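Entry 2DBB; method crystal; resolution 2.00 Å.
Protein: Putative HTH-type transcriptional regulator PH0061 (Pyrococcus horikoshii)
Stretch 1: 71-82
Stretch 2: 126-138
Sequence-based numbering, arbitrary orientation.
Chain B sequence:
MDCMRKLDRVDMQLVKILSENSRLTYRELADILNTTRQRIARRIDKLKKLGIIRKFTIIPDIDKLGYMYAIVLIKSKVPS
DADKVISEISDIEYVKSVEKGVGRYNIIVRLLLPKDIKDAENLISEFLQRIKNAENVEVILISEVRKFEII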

# COMPACT_ATOMS: atom_id res chain seq x y z
N ILE B 71 -5.10 1.13 11.15
CA ILE B 71 -4.75 2.43 10.63
C ILE B 71 -4.76 3.35 11.84
O ILE B 71 -5.71 3.33 12.62
CB ILE B 71 -5.78 2.96 9.61
CG1 ILE B 71 -5.83 2.04 8.37
CG2 ILE B 71 -5.44 4.37 9.21
CD1 ILE B 71 -4.57 2.06 7.53
N VAL B 72 -3.69 4.11 12.01
CA VAL B 72 -3.60 5.05 13.12
C VAL B 72 -3.65 6.47 12.57
O VAL B 72 -2.83 6.88 11.75
CB VAL B 72 -2.31 4.82 13.93
CG1 VAL B 72 -2.22 5.82 15.08
CG2 VAL B 72 -2.30 3.40 14.46
N LEU B 73 -4.66 7.21 13.01
CA LEU B 73 -4.88 8.58 12.59
C LEU B 73 -4.38 9.49 13.71
O LEU B 73 -4.84 9.40 14.84
CB LEU B 73 -6.37 8.80 12.34
CG LEU B 73 -7.02 7.74 11.44
CD1 LEU B 73 -8.54 7.85 11.53
CD2 LEU B 73 -6.54 7.91 10.01
N ILE B 74 -3.42 10.35 13.39
CA ILE B 74 -2.85 11.22 14.40
C ILE B 74 -3.01 12.70 14.12
O ILE B 74 -2.80 13.16 13.00
CB ILE B 74 -1.34 10.94 14.56
CG1 ILE B 74 -1.10 9.47 14.90
CG2 ILE B 74 -0.76 11.85 15.65
CD1 ILE B 74 0.36 9.01 14.71
N LYS B 75 -3.38 13.45 15.15
CA LYS B 75 -3.50 14.90 15.05
C LYS B 75 -2.45 15.46 16.02
O LYS B 75 -2.55 15.25 17.22
CB LYS B 75 -4.89 15.38 15.46
CG LYS B 75 -5.09 16.87 15.20
CD LYS B 75 -4.86 17.19 13.73
CE LYS B 75 -4.94 18.68 13.42
NZ LYS B 75 -4.68 18.93 11.96
N SER B 76 -1.46 16.16 15.49
CA SER B 76 -0.39 16.74 16.30
C SER B 76 -0.71 18.12 16.88
O SER B 76 -1.56 18.85 16.38
CB SER B 76 0.89 16.85 15.47
OG SER B 76 1.35 15.57 15.07
N LYS B 77 -0.00 18.46 17.96
CA LYS B 77 -0.18 19.74 18.61
C LYS B 77 0.70 20.78 17.90
O LYS B 77 0.34 21.95 17.84
CB LYS B 77 0.22 19.65 20.08
CG LYS B 77 -0.58 18.64 20.89
CD LYS B 77 -0.05 18.57 22.32
CE LYS B 77 -0.75 17.48 23.13
NZ LYS B 77 -2.22 17.70 23.21
N VAL B 78 1.85 20.34 17.38
CA VAL B 78 2.78 21.23 16.68
C VAL B 78 3.59 20.47 15.63
O VAL B 78 3.81 19.27 15.76
CB VAL B 78 3.78 21.90 17.67
CG1 VAL B 78 3.04 22.47 18.87
CG2 VAL B 78 4.81 20.90 18.12
N PRO B 79 4.06 21.17 14.58
CA PRO B 79 4.85 20.57 13.50
C PRO B 79 6.07 19.81 14.00
O PRO B 79 6.31 18.66 13.62
CB PRO B 79 5.25 21.77 12.64
CG PRO B 79 4.11 22.70 12.83
CD PRO B 79 3.85 22.61 14.31
N SER B 80 6.85 20.46 14.86
CA SER B 80 8.05 19.87 15.44
C SER B 80 7.76 18.50 16.04
O SER B 80 8.60 17.60 15.97
CB SER B 80 8.62 20.79 16.53
OG SER B 80 9.72 20.19 17.18
N ASP B 81 6.58 18.36 16.63
CA ASP B 81 6.18 17.10 17.23
C ASP B 81 5.87 16.08 16.15
O ASP B 81 6.20 14.90 16.29
CB ASP B 81 4.96 17.28 18.13
CG ASP B 81 5.27 18.05 19.40
OD1 ASP B 81 6.45 18.11 19.79
OD2 ASP B 81 4.32 18.58 20.02
N ALA B 82 5.24 16.54 15.08
CA ALA B 82 4.89 15.67 13.97
C ALA B 82 6.14 15.00 13.39
O ALA B 82 6.22 13.77 13.33
CB ALA B 82 4.18 16.46 12.88
N GLU B 126 2.05 -0.87 22.64
CA GLU B 126 3.48 -0.60 22.55
C GLU B 126 3.73 0.52 21.56
O GLU B 126 4.49 1.45 21.83
CB GLU B 126 4.25 -1.83 22.10
CG GLU B 126 4.31 -2.95 23.11
CD GLU B 126 5.62 -3.70 23.05
OE1 GLU B 126 6.02 -4.12 21.94
OE2 GLU B 126 6.26 -3.87 24.12
N PHE B 127 3.08 0.44 20.40
CA PHE B 127 3.25 1.46 19.38
C PHE B 127 2.81 2.83 19.88
O PHE B 127 3.51 3.82 19.70
CB PHE B 127 2.45 1.11 18.12
CG PHE B 127 2.47 2.20 17.08
CD1 PHE B 127 3.62 2.44 16.34
CD2 PHE B 127 1.37 3.03 16.91
CE1 PHE B 127 3.68 3.49 15.43
CE2 PHE B 127 1.42 4.08 16.00
CZ PHE B 127 2.57 4.31 15.27
N LEU B 128 1.64 2.88 20.51
CA LEU B 128 1.10 4.14 21.00
C LEU B 128 1.99 4.83 22.04
O LEU B 128 2.01 6.06 22.12
CB LEU B 128 -0.31 3.91 21.56
CG LEU B 128 -1.32 3.44 20.50
CD1 LEU B 128 -2.65 3.11 21.14
CD2 LEU B 128 -1.48 4.51 19.42
N GLN B 129 2.73 4.05 22.82
CA GLN B 129 3.62 4.64 23.82
C GLN B 129 4.64 5.53 23.13
O GLN B 129 5.13 6.50 23.71
CB GLN B 129 4.35 3.55 24.62
CG GLN B 129 3.43 2.74 25.53
CD GLN B 129 4.19 1.75 26.39
OE1 GLN B 129 4.84 0.83 25.89
NE2 GLN B 129 4.10 1.93 27.70
N ARG B 130 4.95 5.20 21.88
CA ARG B 130 5.92 5.95 21.09
C ARG B 130 5.34 7.23 20.53
O ARG B 130 6.05 8.04 19.93
CB ARG B 130 6.44 5.07 19.95
CG ARG B 130 7.30 3.92 20.45
CD ARG B 130 7.36 2.80 19.44
NE ARG B 130 8.37 1.80 19.81
CZ ARG B 130 9.68 2.01 19.74
NH1 ARG B 130 10.15 3.18 19.33
NH2 ARG B 130 10.52 1.04 20.10
N ILE B 131 4.04 7.44 20.71
CA ILE B 131 3.40 8.64 20.21
C ILE B 131 3.16 9.62 21.36
O ILE B 131 2.25 9.43 22.16
CB ILE B 131 2.05 8.33 19.53
CG1 ILE B 131 2.27 7.34 18.39
CG2 ILE B 131 1.43 9.62 19.01
CD1 ILE B 131 0.99 6.91 17.72
N LYS B 132 3.98 10.65 21.43
CA LYS B 132 3.84 11.64 22.49
C LYS B 132 3.44 12.98 21.89
O LYS B 132 3.68 13.24 20.71
CB LYS B 132 5.15 11.82 23.26
CG LYS B 132 5.80 10.53 23.79
CD LYS B 132 6.76 9.94 22.77
CE LYS B 132 7.55 8.78 23.37
NZ LYS B 132 8.52 8.18 22.40
N ASN B 133 2.82 13.83 22.71
CA ASN B 133 2.43 15.16 22.28
C ASN B 133 1.38 15.20 21.17
O ASN B 133 1.44 16.04 20.27
CB ASN B 133 3.67 15.94 21.82
CG ASN B 133 4.80 15.89 22.84
OD1 ASN B 133 5.95 16.19 22.52
ND2 ASN B 133 4.47 15.52 24.08
N ALA B 134 0.42 14.28 21.23
CA ALA B 134 -0.64 14.23 20.22
C ALA B 134 -1.95 14.70 20.84
O ALA B 134 -2.27 14.36 21.97
CB ALA B 134 -0.79 12.80 19.69
N GLU B 135 -2.69 15.51 20.10
CA GLU B 135 -3.97 16.01 20.59
C GLU B 135 -5.02 14.90 20.42
O GLU B 135 -5.86 14.70 21.29
CB GLU B 135 -4.39 17.25 19.79
CG GLU B 135 -5.85 17.69 19.99
CD GLU B 135 -6.15 18.22 21.38
OE1 GLU B 135 -7.34 18.48 21.68
OE2 GLU B 135 -5.20 18.38 22.18
N ASN B 136 -4.93 14.18 19.32
CA ASN B 136 -5.88 13.10 19.05
C ASN B 136 -5.24 11.93 18.32
O ASN B 136 -4.47 12.12 17.38
CB ASN B 136 -7.05 13.64 18.21
CG ASN B 136 -8.05 14.42 19.03
OD1 ASN B 136 -8.93 13.85 19.69
ND2 ASN B 136 -7.93 15.74 19.01
N VAL B 137 -5.57 10.73 18.77
CA VAL B 137 -5.08 9.50 18.16
C VAL B 137 -6.26 8.56 18.00
O VAL B 137 -6.94 8.23 18.97
CB VAL B 137 -4.01 8.81 19.04
CG1 VAL B 137 -3.62 7.48 18.40
CG2 VAL B 137 -2.79 9.70 19.19
N GLU B 138 -6.52 8.13 16.77
CA GLU B 138 -7.62 7.21 16.49
C GLU B 138 -7.05 5.94 15.88
O GLU B 138 -6.30 6.01 14.91
CB GLU B 138 -8.60 7.82 15.48
CG GLU B 138 -9.40 8.99 15.97
CD GLU B 138 -10.35 8.63 17.08
OE1 GLU B 138 -10.65 7.42 17.25
OE2 GLU B 138 -10.81 9.56 17.78

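The strongest polar links are backbone hydrogen bonds that pair strand 71-76 with strand 136-138. The N-to-C directions of the two strands differ by 171°, so the pairing is antiparallel. Leu73 and Glu138 form a reciprocal pair: Leu73 N donates to Glu138 O at 2.8 Å with an N-H...O angle of 175°, and Glu138 N returns a bond to Leu73 O at 2.9 Å and 167°. Two residues along, Lys75 N donates to Asn136 O at 2.8 Å and 163°. The return bond, from Asn136 N to Lys75 O, is weak at 3.3 Å, although its angle of 169° is nearly straight.

Lys75 O also accepts from Glu135 N, at 2.9 Å but with a more bent angle of 140°. Two successive amides thus converge on one carbonyl, the local signature of a beta bulge. The register confirms it: Lys75 pairs with Asn136, whereas Ser76 pairs with Ala134, so one residue is skipped. Between the hydrogen-bonded pairs, Ile74 and Val137 face each other with their CA atoms 4.7 Å apart. CA-H...O contacts supplement the ladder, with Val137 CA 3.3 Å from Leu73 O and Val72 CA 3.4 Å from Glu138 O; the angles at hydrogen are 145° and 144°.

Beyond the strand end, a salt bridge joins Lys77 NZ to Glu135 OE2 at 3.2 Å. The CA-to-CB bond of Lys77 points sideways, but the end of its side chain comes nearer to the other stretch; the CA-to-CB bond of Glu135 points toward the other stretch. The aliphatic part of Lys77 contributes as well, its CG lying 3.4 Å from Asn133 O. The backbone N of Lys77 is buried by the contact without a polar partner in the model. Asp81, in the helix that follows, comes close to Asn133, with Asp81 OD2 3.3 Å from Asn133 CB.

Apolar side-chain packing adds to this polar framework, centred on Val72 and Ile74. Ile74 and Val137 direct their side chains to one face of the sheet, where Ile74 CD1 meets Ile131 CD1 at 3.7 Å and Ile74 CG2 lies 4.2 Å from Ala134 CB. Val72 joins strand and helix: Val72 CG1 is 4.0 Å from Val137 CG1 and 4.3 Å from Ile131 CD1, and Val72 CG1 and Val72 CG2 each lie 4.1 Å from Phe127 CE2; CG2 meets the ring obliquely. Leu73, Lys75, Asn136 and Glu138 occupy the other face. There Leu73 CD1 is 4.0 Å from Glu138 CB, and Lys75 CB is 3.9 Å from Asn136 CB. Altogether the two stretches bury 708 Å², counting both sides.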